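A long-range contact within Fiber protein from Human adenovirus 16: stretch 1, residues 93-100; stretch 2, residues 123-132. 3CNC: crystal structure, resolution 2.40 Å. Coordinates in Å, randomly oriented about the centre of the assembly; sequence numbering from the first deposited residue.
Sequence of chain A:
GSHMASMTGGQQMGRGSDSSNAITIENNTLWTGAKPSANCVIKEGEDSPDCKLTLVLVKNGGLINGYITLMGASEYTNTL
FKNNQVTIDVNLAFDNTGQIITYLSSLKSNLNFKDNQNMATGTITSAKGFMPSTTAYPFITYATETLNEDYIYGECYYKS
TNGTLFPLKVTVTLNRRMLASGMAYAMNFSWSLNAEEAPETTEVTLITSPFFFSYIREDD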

# COMPACT_ATOMS: atom_id res chain seq x y z
N ALA A 93 13.02 15.49 11.22
CA ALA A 93 14.42 15.22 11.51
C ALA A 93 14.51 14.53 12.86
O ALA A 93 13.93 14.99 13.84
CB ALA A 93 15.22 16.52 11.50
N PHE A 94 15.25 13.42 12.92
CA PHE A 94 15.38 12.67 14.16
C PHE A 94 16.84 12.58 14.61
O PHE A 94 17.75 12.66 13.80
CB PHE A 94 14.82 11.24 13.98
CG PHE A 94 13.49 11.16 13.25
CD1 PHE A 94 13.42 11.39 11.88
CD2 PHE A 94 12.32 10.86 13.93
CE1 PHE A 94 12.18 11.30 11.20
CE2 PHE A 94 11.08 10.77 13.26
CZ PHE A 94 11.02 11.00 11.89
N ASP A 95 17.06 12.41 15.91
CA ASP A 95 18.42 12.29 16.43
C ASP A 95 18.86 10.82 16.34
O ASP A 95 18.16 10.00 15.75
CB ASP A 95 18.50 12.80 17.87
CG ASP A 95 17.64 11.99 18.82
OD1 ASP A 95 17.05 10.98 18.39
OD2 ASP A 95 17.54 12.37 20.00
N ASN A 96 20.00 10.49 16.94
CA ASN A 96 20.50 9.11 16.88
C ASN A 96 19.64 8.06 17.58
O ASN A 96 19.92 6.87 17.46
CB ASN A 96 21.94 9.05 17.41
CG ASN A 96 22.06 9.55 18.84
OD1 ASN A 96 23.16 9.74 19.33
ND2 ASN A 96 20.93 9.75 19.50
N THR A 97 18.61 8.48 18.30
CA THR A 97 17.74 7.50 18.96
C THR A 97 16.32 7.52 18.39
O THR A 97 15.39 6.99 19.00
CB THR A 97 17.65 7.72 20.48
OG1 THR A 97 17.19 9.04 20.76
CG2 THR A 97 19.01 7.50 21.12
N GLY A 98 16.16 8.14 17.23
CA GLY A 98 14.85 8.19 16.60
C GLY A 98 13.86 9.16 17.21
O GLY A 98 12.66 9.06 16.95
N GLN A 99 14.35 10.09 18.02
CA GLN A 99 13.50 11.09 18.65
C GLN A 99 13.42 12.30 17.70
O GLN A 99 14.42 12.68 17.09
CB GLN A 99 14.10 11.55 19.98
CG GLN A 99 14.49 10.43 20.93
CD GLN A 99 13.29 9.68 21.47
OE1 GLN A 99 12.40 10.28 22.08
NE2 GLN A 99 13.27 8.37 21.27
N ILE A 100 12.24 12.89 17.59
CA ILE A 100 12.06 14.07 16.74
C ILE A 100 12.86 15.26 17.27
O ILE A 100 12.90 15.51 18.48
CB ILE A 100 10.57 14.48 16.66
CG1 ILE A 100 9.84 13.62 15.64
CG2 ILE A 100 10.44 15.94 16.28
CD1 ILE A 100 10.25 13.90 14.19
N THR A 123 9.38 8.82 28.87
CA THR A 123 10.55 8.88 27.99
C THR A 123 10.74 7.61 27.18
O THR A 123 10.68 6.50 27.71
CB THR A 123 11.83 9.15 28.80
OG1 THR A 123 11.77 10.46 29.37
CG2 THR A 123 13.05 9.04 27.90
N ILE A 124 10.97 7.79 25.89
CA ILE A 124 11.21 6.66 25.00
C ILE A 124 12.70 6.43 24.96
O ILE A 124 13.48 7.36 24.74
CB ILE A 124 10.72 6.94 23.55
CG1 ILE A 124 9.20 6.87 23.48
CG2 ILE A 124 11.33 5.91 22.59
CD1 ILE A 124 8.66 7.03 22.08
N THR A 125 13.10 5.19 25.19
CA THR A 125 14.51 4.86 25.12
C THR A 125 14.73 4.24 23.76
O THR A 125 14.59 3.03 23.57
CB THR A 125 14.93 3.88 26.22
OG1 THR A 125 14.61 4.43 27.50
CG2 THR A 125 16.43 3.62 26.15
N SER A 126 15.02 5.10 22.79
CA SER A 126 15.27 4.71 21.42
C SER A 126 14.09 4.16 20.62
O SER A 126 13.40 3.22 21.01
CB SER A 126 16.42 3.70 21.35
OG SER A 126 16.71 3.39 20.00
N ALA A 127 13.90 4.80 19.47
CA ALA A 127 12.87 4.45 18.51
C ALA A 127 13.66 4.29 17.21
O ALA A 127 13.13 4.46 16.11
CB ALA A 127 11.87 5.60 18.40
N LYS A 128 14.95 3.96 17.37
CA LYS A 128 15.86 3.79 16.24
C LYS A 128 15.33 2.78 15.25
O LYS A 128 15.46 2.96 14.03
CB LYS A 128 17.24 3.35 16.74
CG LYS A 128 18.32 3.37 15.67
CD LYS A 128 19.58 2.72 16.19
CE LYS A 128 20.52 2.37 15.04
NZ LYS A 128 21.30 1.14 15.34
N GLY A 129 14.73 1.72 15.77
CA GLY A 129 14.17 0.70 14.91
C GLY A 129 13.06 1.15 13.98
O GLY A 129 12.63 0.39 13.11
N PHE A 130 12.57 2.38 14.15
CA PHE A 130 11.49 2.91 13.31
C PHE A 130 12.01 3.81 12.20
O PHE A 130 11.26 4.21 11.32
CB PHE A 130 10.50 3.73 14.15
CG PHE A 130 9.67 2.90 15.09
CD1 PHE A 130 10.07 2.71 16.40
CD2 PHE A 130 8.49 2.32 14.65
CE1 PHE A 130 9.29 1.93 17.28
CE2 PHE A 130 7.70 1.54 15.50
CZ PHE A 130 8.10 1.34 16.82
N MET A 131 13.30 4.14 12.26
CA MET A 131 13.91 5.02 11.27
C MET A 131 14.17 4.40 9.91
O MET A 131 14.31 3.19 9.77
CB MET A 131 15.24 5.56 11.81
CG MET A 131 15.12 6.32 13.11
SD MET A 131 14.10 7.78 12.90
CE MET A 131 12.51 7.17 13.51
N PRO A 132 14.25 5.24 8.87
CA PRO A 132 14.52 4.71 7.53
C PRO A 132 15.97 4.24 7.56
O PRO A 132 16.83 4.93 8.09
CB PRO A 132 14.34 5.93 6.62
CG PRO A 132 13.45 6.85 7.43
CD PRO A 132 13.99 6.69 8.83

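Two chain segments far apart in sequence can be joined by very little, and this contact in the adenovirus 16 fiber protein is a compact example: one backbone hydrogen bond from a loop to a turn, flanked by a methionine packed on an aromatic face. The bond runs from Ala-127 N to Thr-97 O, 2.7 Å long and nearly straight at 173°. The same carbonyl receives a CA-H...O contact from Ser-126, whose CA lies 3.3 Å from Thr-97 O, and a weak hydrogen bond from its own stretch, Gln-99 NE2 to Thr-97 O at 3.4 Å. The side chain of Gln-99 (chi1 and chi2 both m) brings NE2 near the partner, where it also packs against Ile-124, NE2 to CG2 3.4 Å, while its OE1 is satisfied elsewhere in the structure.

That carbonyl is presented by a type I turn from Asp-95 to Gly-98, closed by Gly-98 N to Asp-95 O at 3.1 Å. The CA-to-CB bond of Asp-95 points away from the partner, but the side chain curls back over its own turn, where OD1 accepts hydrogen bonds from Thr-97 N and Gln-99 N, both at 2.9 Å, and from Thr-97 OG1 at 3.1 Å. Gly-98 suits its place twice over. Its positive phi favours glycine, and a CB there would point toward the other stretch and fall 2.6 Å from Ala-127 O, a clash.

On the partner side, Ser-126 OG accepts a hydrogen bond from Lys-128 N at 3.2 Å, bracing the entry to the short 3-10 segment, while the end of the Lys-128 side chain leads away from the contact.

Beyond the polar centre lies the buried packing. Met-131, with chi1 and chi2 both m, brings its flexible end over one face of the Phe-94 ring, SD 3.8 Å and CE 4.0 Å from the centroid. Its sulfur also approaches Gly-98 CA, SD to CA 3.8 Å. Altogether 375 Å² is buried.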